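PDB 5UYT: Ice-binding protein from Flavobacteriaceae bacterium, which probably binds to the surface of ice crystals and hinders their growth, acting as an antifreeze protein built from two ice-binding domains. Local coordinates for residues A[297-301]-A[314-319]; A[322-328]-A[350-356]. One frame throughout, in Å; residues are numbered along the deposited sequence. Where two conformers were deposited one is given.

Overall arrangement
Both contacts lie in the second ice-binding domain of the chain, a right-handed beta-helix, and their centres are about 16 Å apart. They come in series: contact 1 closes at residue 319, and contact 2 opens at residue 322, strand 318-320 leading almost directly into strand 323-327. Contact 1 packs the loop before strand 305-307 onto the bend between strands 311-314 and 318-320. Contact 2 pairs strand 323-327 with strand 351-355, on the side of it away from strand 305-307. In the conformer given for Val-324 the two contacts touch inside the helix, its CG2 against the ring of Phe-301, consistent with one apolar interior running through successive coils.

Contact 1. Residues A[297-301]-A[314-319]; sequences YPAAF and LNAATV
A single backbone hydrogen bond, from Val-319 N to Pro-298 O, joins the short 3-10 turn at 298-299 to the start of strand 318-320; it spans 3.2 Å and is fairly straight at the hydrogen (164°), though the donor sits above the carbonyl plane. The same oxygen also receives a CA-H...O contact from Thr-318. Beside it, Pro-298 sets its ring into the bend of 314-317: CB lies 3.4 Å from Ala-317 O, CG meets the methyl of Ala-316 at 3.9 Å, and the CD2 branch of Leu-314 comes up against CA and CB. The other branch of Leu-314 reaches the ring of Phe-301, with CD1 over one face, 4.1 Å from the ring centroid and offset toward the rim, a CH-pi contact in which the two side chains run nearly perpendicular. Here a corner of the right-handed beta-helix, where the chain turns from strand 311-314 into strand 318-320, receives the loop of the preceding coil; Pro-298, Leu-314 and Phe-301 are buried there, with Ile-338 and Ile-340 of the next coil packed on Leu-314. Phe-301 turns inward because its CG stands anti to the backbone N (chi1 -173°), which brings CD2 to 3.7 Å from Thr-318 CG2. Thr-318 works in two directions: its methyl goes to the phenyl ring, while OG1 donates to Ala-316 O at 3.1 Å and lies against Pro-298 CB. A valine in its place would keep a branched shape but would probably leave Ala-316 O without this donor and the bend less firmly held. On the outer side, Ala-299 O touches Val-319 CB at 3.9 Å, and Asn-315 turns away to pair through OD1 with Asn-341 ND2.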
loop_
_atom_site.group_PDB
_atom_site.type_symbol
_atom_site.label_atom_id
_atom_site.label_comp_id
_atom_site.label_asym_id
_atom_site.label_seq_id
_atom_site.Cartn_x
_atom_site.Cartn_y
_atom_site.Cartn_z
ATOM N N TYR A 297 0.729 -10.533 -8.228
ATOM C CA TYR A 297 1.381 -10.353 -9.547
ATOM C C TYR A 297 2.789 -9.797 -9.415
ATOM O O TYR A 297 3.006 -8.617 -9.669
ATOM C CB TYR A 297 0.488 -9.525 -10.526
ATOM C CG TYR A 297 -0.896 -10.105 -10.566
ATOM C CD1 TYR A 297 -1.899 -9.636 -9.704
ATOM C CD2 TYR A 297 -1.186 -11.190 -11.386
ATOM C CE1 TYR A 297 -3.176 -10.219 -9.690
ATOM C CE2 TYR A 297 -2.445 -11.776 -11.373
ATOM C CZ TYR A 297 -3.424 -11.293 -10.512
ATOM O OH TYR A 297 -4.684 -11.880 -10.526
ATOM N N PRO A 298 3.756 -10.663 -9.009
ATOM C CA PRO A 298 5.091 -10.143 -8.721
ATOM C C PRO A 298 5.805 -9.606 -9.944
ATOM O O PRO A 298 6.637 -8.720 -9.810
ATOM C CB PRO A 298 5.811 -11.362 -8.106
ATOM C CG PRO A 298 4.691 -12.156 -7.475
ATOM C CD PRO A 298 3.591 -12.054 -8.523
ATOM N N ALA A 299 5.460 -10.120 -11.133
ATOM C CA ALA A 299 6.073 -9.585 -12.373
ATOM C C ALA A 299 5.677 -8.132 -12.623
ATOM O O ALA A 299 6.369 -7.428 -13.369
ATOM C CB ALA A 299 5.688 -10.445 -13.571
ATOM N N ALA A 300 4.589 -7.683 -11.984
ATOM C CA ALA A 300 4.016 -6.352 -12.235
ATOM C C ALA A 300 4.199 -5.383 -11.041
ATOM O O ALA A 300 3.574 -4.324 -10.978
ATOM C CB ALA A 300 2.523 -6.520 -12.596
ATOM N N PHE A 301 5.068 -5.743 -10.103
ATOM C CA PHE A 301 5.311 -4.942 -8.881
ATOM C C PHE A 301 5.846 -3.549 -9.259
ATOM O O PHE A 301 6.575 -3.397 -10.233
ATOM C CB PHE A 301 6.329 -5.724 -8.004
ATOM C CG PHE A 301 6.583 -5.144 -6.643
ATOM C CD1 PHE A 301 5.574 -5.103 -5.651
ATOM C CD2 PHE A 301 7.868 -4.701 -6.312
ATOM C CE1 PHE A 301 5.879 -4.581 -4.368
ATOM C CE2 PHE A 301 8.176 -4.205 -5.040
ATOM C CZ PHE A 301 7.176 -4.136 -4.069
ATOM N N LEU A 314 5.195 -11.695 -1.988
ATOM C CA LEU A 314 5.231 -11.806 -3.444
ATOM C C LEU A 314 5.735 -13.228 -3.724
ATOM O O LEU A 314 6.915 -13.505 -3.497
ATOM C CB LEU A 314 6.178 -10.747 -4.024
ATOM C CG LEU A 314 5.629 -9.311 -3.927
ATOM C CD1 LEU A 314 6.783 -8.365 -3.662
ATOM C CD2 LEU A 314 4.930 -8.914 -5.225
ATOM N N ASN A 315 4.856 -14.116 -4.209
ATOM C CA ASN A 315 5.167 -15.559 -4.219
ATOM C C ASN A 315 5.904 -16.067 -5.491
ATOM O O ASN A 315 5.724 -17.229 -5.894
ATOM C CB ASN A 315 3.913 -16.401 -3.936
ATOM C CG ASN A 315 4.266 -17.802 -3.424
ATOM O OD1 ASN A 315 5.269 -17.978 -2.712
ATOM N ND2 ASN A 315 3.482 -18.795 -3.803
ATOM N N ALA A 316 6.727 -15.200 -6.093
ATOM C CA ALA A 316 7.474 -15.515 -7.329
ATOM C C ALA A 316 8.586 -14.513 -7.476
ATOM O O ALA A 316 8.632 -13.528 -6.734
ATOM C CB ALA A 316 6.546 -15.426 -8.567
ATOM N N ALA A 317 9.471 -14.743 -8.447
ATOM C CA ALA A 317 10.452 -13.720 -8.827
ATOM C C ALA A 317 9.717 -12.396 -9.032
ATOM O O ALA A 317 8.626 -12.368 -9.653
ATOM C CB ALA A 317 11.146 -14.129 -10.117
ATOM N N THR A 318 10.327 -11.311 -8.559
ATOM C CA THR A 318 9.651 -10.025 -8.517
ATOM C C THR A 318 10.447 -9.025 -9.339
ATOM O O THR A 318 11.688 -9.010 -9.270
ATOM C CB THR A 318 9.576 -9.565 -7.061
ATOM O OG1 THR A 318 8.678 -10.438 -6.351
ATOM C CG2 THR A 318 9.122 -8.092 -6.943
ATOM N N VAL A 319 9.736 -8.218 -10.127
ATOM C CA VAL A 319 10.371 -7.140 -10.863
ATOM C C VAL A 319 9.780 -5.832 -10.328
ATOM O O VAL A 319 8.560 -5.648 -10.361
ATOM C CB VAL A 319 10.089 -7.252 -12.388
ATOM C CG1 VAL A 319 10.731 -6.079 -13.138
ATOM C CG2 VAL A 319 10.646 -8.575 -12.918
#

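Contact 2. Residues A[322-328]-A[350-356]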
loop_
_atom_site.group_PDB
_atom_site.type_symbol
_atom_site.label_atom_id
_atom_site.label_comp_id
_atom_site.label_asym_id
_atom_site.label_seq_id
_atom_site.Cartn_x
_atom_site.Cartn_y
_atom_site.Cartn_z
ATOM N N GLY A 322 9.611 0.886 -11.944
ATOM C CA GLY A 322 9.229 2.216 -11.517
ATOM C C GLY A 322 9.110 2.249 -9.998
ATOM O O GLY A 322 9.965 1.717 -9.296
ATOM N N LYS A 323 8.024 2.857 -9.527
ATOM C CA LYS A 323 7.923 3.210 -8.121
ATOM C C LYS A 323 6.984 2.327 -7.315
ATOM O O LYS A 323 5.870 2.014 -7.775
ATOM C CB LYS A 323 7.397 4.648 -8.022
ATOM C CG LYS A 323 7.248 5.138 -6.564
ATOM C CD LYS A 323 6.953 6.623 -6.404
ATOM C CE LYS A 323 5.669 7.045 -7.079
ATOM N NZ LYS A 323 5.344 8.485 -6.777
ATOM N N VAL A 324 7.432 1.977 -6.108
ATOM C CA VAL A 324 6.540 1.489 -5.050
ATOM C C VAL A 324 6.651 2.468 -3.874
ATOM O O VAL A 324 7.749 2.905 -3.541
ATOM C CB VAL A 324 6.865 0.020 -4.646
ATOM C CG1 VAL A 324 8.281 -0.119 -4.073
ATOM C CG2 VAL A 324 5.808 -0.539 -3.685
ATOM N N THR A 325 5.507 2.783 -3.248
ATOM C CA THR A 325 5.469 3.690 -2.112
ATOM C C THR A 325 4.991 2.963 -0.871
ATOM O O THR A 325 4.068 2.103 -0.948
ATOM C CB THR A 325 4.527 4.862 -2.417
ATOM O OG1 THR A 325 5.013 5.593 -3.551
ATOM C CG2 THR A 325 4.388 5.799 -1.188
ATOM N N LEU A 326 5.657 3.262 0.249
ATOM C CA LEU A 326 5.306 2.702 1.556
ATOM C C LEU A 326 4.707 3.808 2.414
ATOM O O LEU A 326 5.352 4.807 2.686
ATOM C CB LEU A 326 6.549 2.046 2.203
ATOM C CG LEU A 326 7.221 1.043 1.233
ATOM C CD1 LEU A 326 8.501 0.547 1.915
ATOM C CD2 LEU A 326 6.284 -0.147 0.900
ATOM N N ASP A 327 3.450 3.608 2.838
ATOM C CA ASP A 327 2.648 4.658 3.454
ATOM C C ASP A 327 2.399 4.219 4.889
ATOM O O ASP A 327 1.643 3.260 5.135
ATOM C CB ASP A 327 1.316 4.749 2.669
ATOM C CG ASP A 327 0.307 5.713 3.268
ATOM O OD1 ASP A 327 0.580 6.352 4.304
ATOM O OD2 ASP A 327 -0.819 5.808 2.670
ATOM N N ALA A 328 3.014 4.918 5.842
ATOM C CA ALA A 328 2.848 4.597 7.262
ATOM C C ALA A 328 1.578 5.155 7.892
ATOM O O ALA A 328 1.320 4.895 9.055
ATOM C CB ALA A 328 4.087 5.032 8.064
ATOM N N ALA A 350 14.175 2.679 -11.039
ATOM C CA ALA A 350 13.130 2.213 -10.111
ATOM C C ALA A 350 13.298 2.936 -8.761
ATOM O O ALA A 350 14.369 3.489 -8.473
ATOM C CB ALA A 350 13.184 0.684 -9.932
ATOM N N SER A 351 12.244 2.937 -7.928
ATOM C CA SER A 351 12.343 3.649 -6.666
ATOM C C SER A 351 11.447 3.049 -5.619
ATOM O O SER A 351 10.401 2.456 -5.939
ATOM C CB SER A 351 12.074 5.183 -6.817
ATOM O OG SER A 351 10.755 5.464 -7.324
ATOM N N VAL A 352 11.873 3.224 -4.377
ATOM C CA VAL A 352 11.050 2.933 -3.201
ATOM C C VAL A 352 10.871 4.288 -2.534
ATOM O O VAL A 352 11.865 4.939 -2.181
ATOM C CB VAL A 352 11.771 1.950 -2.249
ATOM C CG1 VAL A 352 10.931 1.683 -0.986
ATOM C CG2 VAL A 352 12.116 0.648 -2.998
ATOM N N GLU A 353 9.620 4.746 -2.364
ATOM C CA GLU A 353 9.394 6.015 -1.704
ATOM C C GLU A 353 8.604 5.817 -0.422
ATOM O O GLU A 353 7.868 4.840 -0.296
ATOM C CB GLU A 353 8.686 7.003 -2.658
ATOM C CG GLU A 353 9.519 7.219 -3.933
ATOM C CD GLU A 353 10.834 7.982 -3.747
ATOM O OE1 GLU A 353 11.015 8.646 -2.695
ATOM O OE2 GLU A 353 11.698 7.946 -4.696
ATOM N N LEU A 354 8.811 6.724 0.523
ATOM C CA LEU A 354 8.212 6.611 1.849
ATOM C C LEU A 354 7.355 7.845 2.082
ATOM O O LEU A 354 7.805 8.998 1.829
ATOM C CB LEU A 354 9.328 6.541 2.908
ATOM C CG LEU A 354 10.365 5.429 2.668
ATOM C CD1 LEU A 354 11.450 5.420 3.744
ATOM C CD2 LEU A 354 9.743 4.047 2.613
ATOM N N ILE A 355 6.126 7.629 2.550
ATOM C CA ILE A 355 5.227 8.744 2.839
ATOM C C ILE A 355 4.548 8.604 4.188
ATOM O O ILE A 355 4.490 7.514 4.759
ATOM C CB ILE A 355 4.143 8.989 1.746
ATOM C CG1 ILE A 355 3.108 7.838 1.692
ATOM C CG2 ILE A 355 4.794 9.205 0.385
ATOM C CD1 ILE A 355 1.918 8.133 0.777
ATOM N N ASN A 356 4.042 9.732 4.687
ATOM C CA ASN A 356 3.186 9.778 5.884
ATOM C C ASN A 356 3.882 9.139 7.102
ATOM O O ASN A 356 3.268 8.401 7.870
ATOM C CB ASN A 356 1.820 9.136 5.608
ATOM C CG ASN A 356 1.044 9.880 4.520
ATOM O OD1 ASN A 356 1.200 11.092 4.375
ATOM N ND2 ASN A 356 0.219 9.160 3.753
#
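Six backbone hydrogen bonds zip Gly-322 to Ala-328 against Ala-350 to Asn-356 in parallel register, beginning with Ser-351 N to Gly-322 O and ending with Ala-328 N to Ile-355 O. The shortest, Leu-326 N to Glu-353 O at 2.8 Å, runs nearly along the C=O axis, whereas Gly-322 O is approached from well above its carbonyl plane. CA-H...O contacts fill in between them.

Apolar packing occupies the face carrying Val-324, Leu-326, Val-352 and Leu-354. Leu-326 lies side by side with Leu-354, CD1 to CD2 at 3.8 Å, and its CD1 also reaches Val-352 CG1 at 4.0 Å; Phe-336 and Val-363 cover Leu-326 from the interior.

The other face is mixed. Lys-323 CD rests on Glu-353 CG at 3.6 Å, the two chains crossing at about a right angle, yet their charged ends stay apart. Thr-325 CG2 touches Ile-355 CG1 at 3.8 Å. With CG anti to the backbone N (chi1 175°), Asp-327 brings OD1 to Asn-356 ND2 at 2.9 Å; the donor comes from above the carboxylate plane, the two flat groups are turned 59° apart, and Gln-329 N is a second donor to that oxygen.

The chemistry thus implies one coil stacked on the next by backbone bonds, with an apolar face toward the interior and a mixed one, with charged, hydroxyl and aliphatic groups, on the other side.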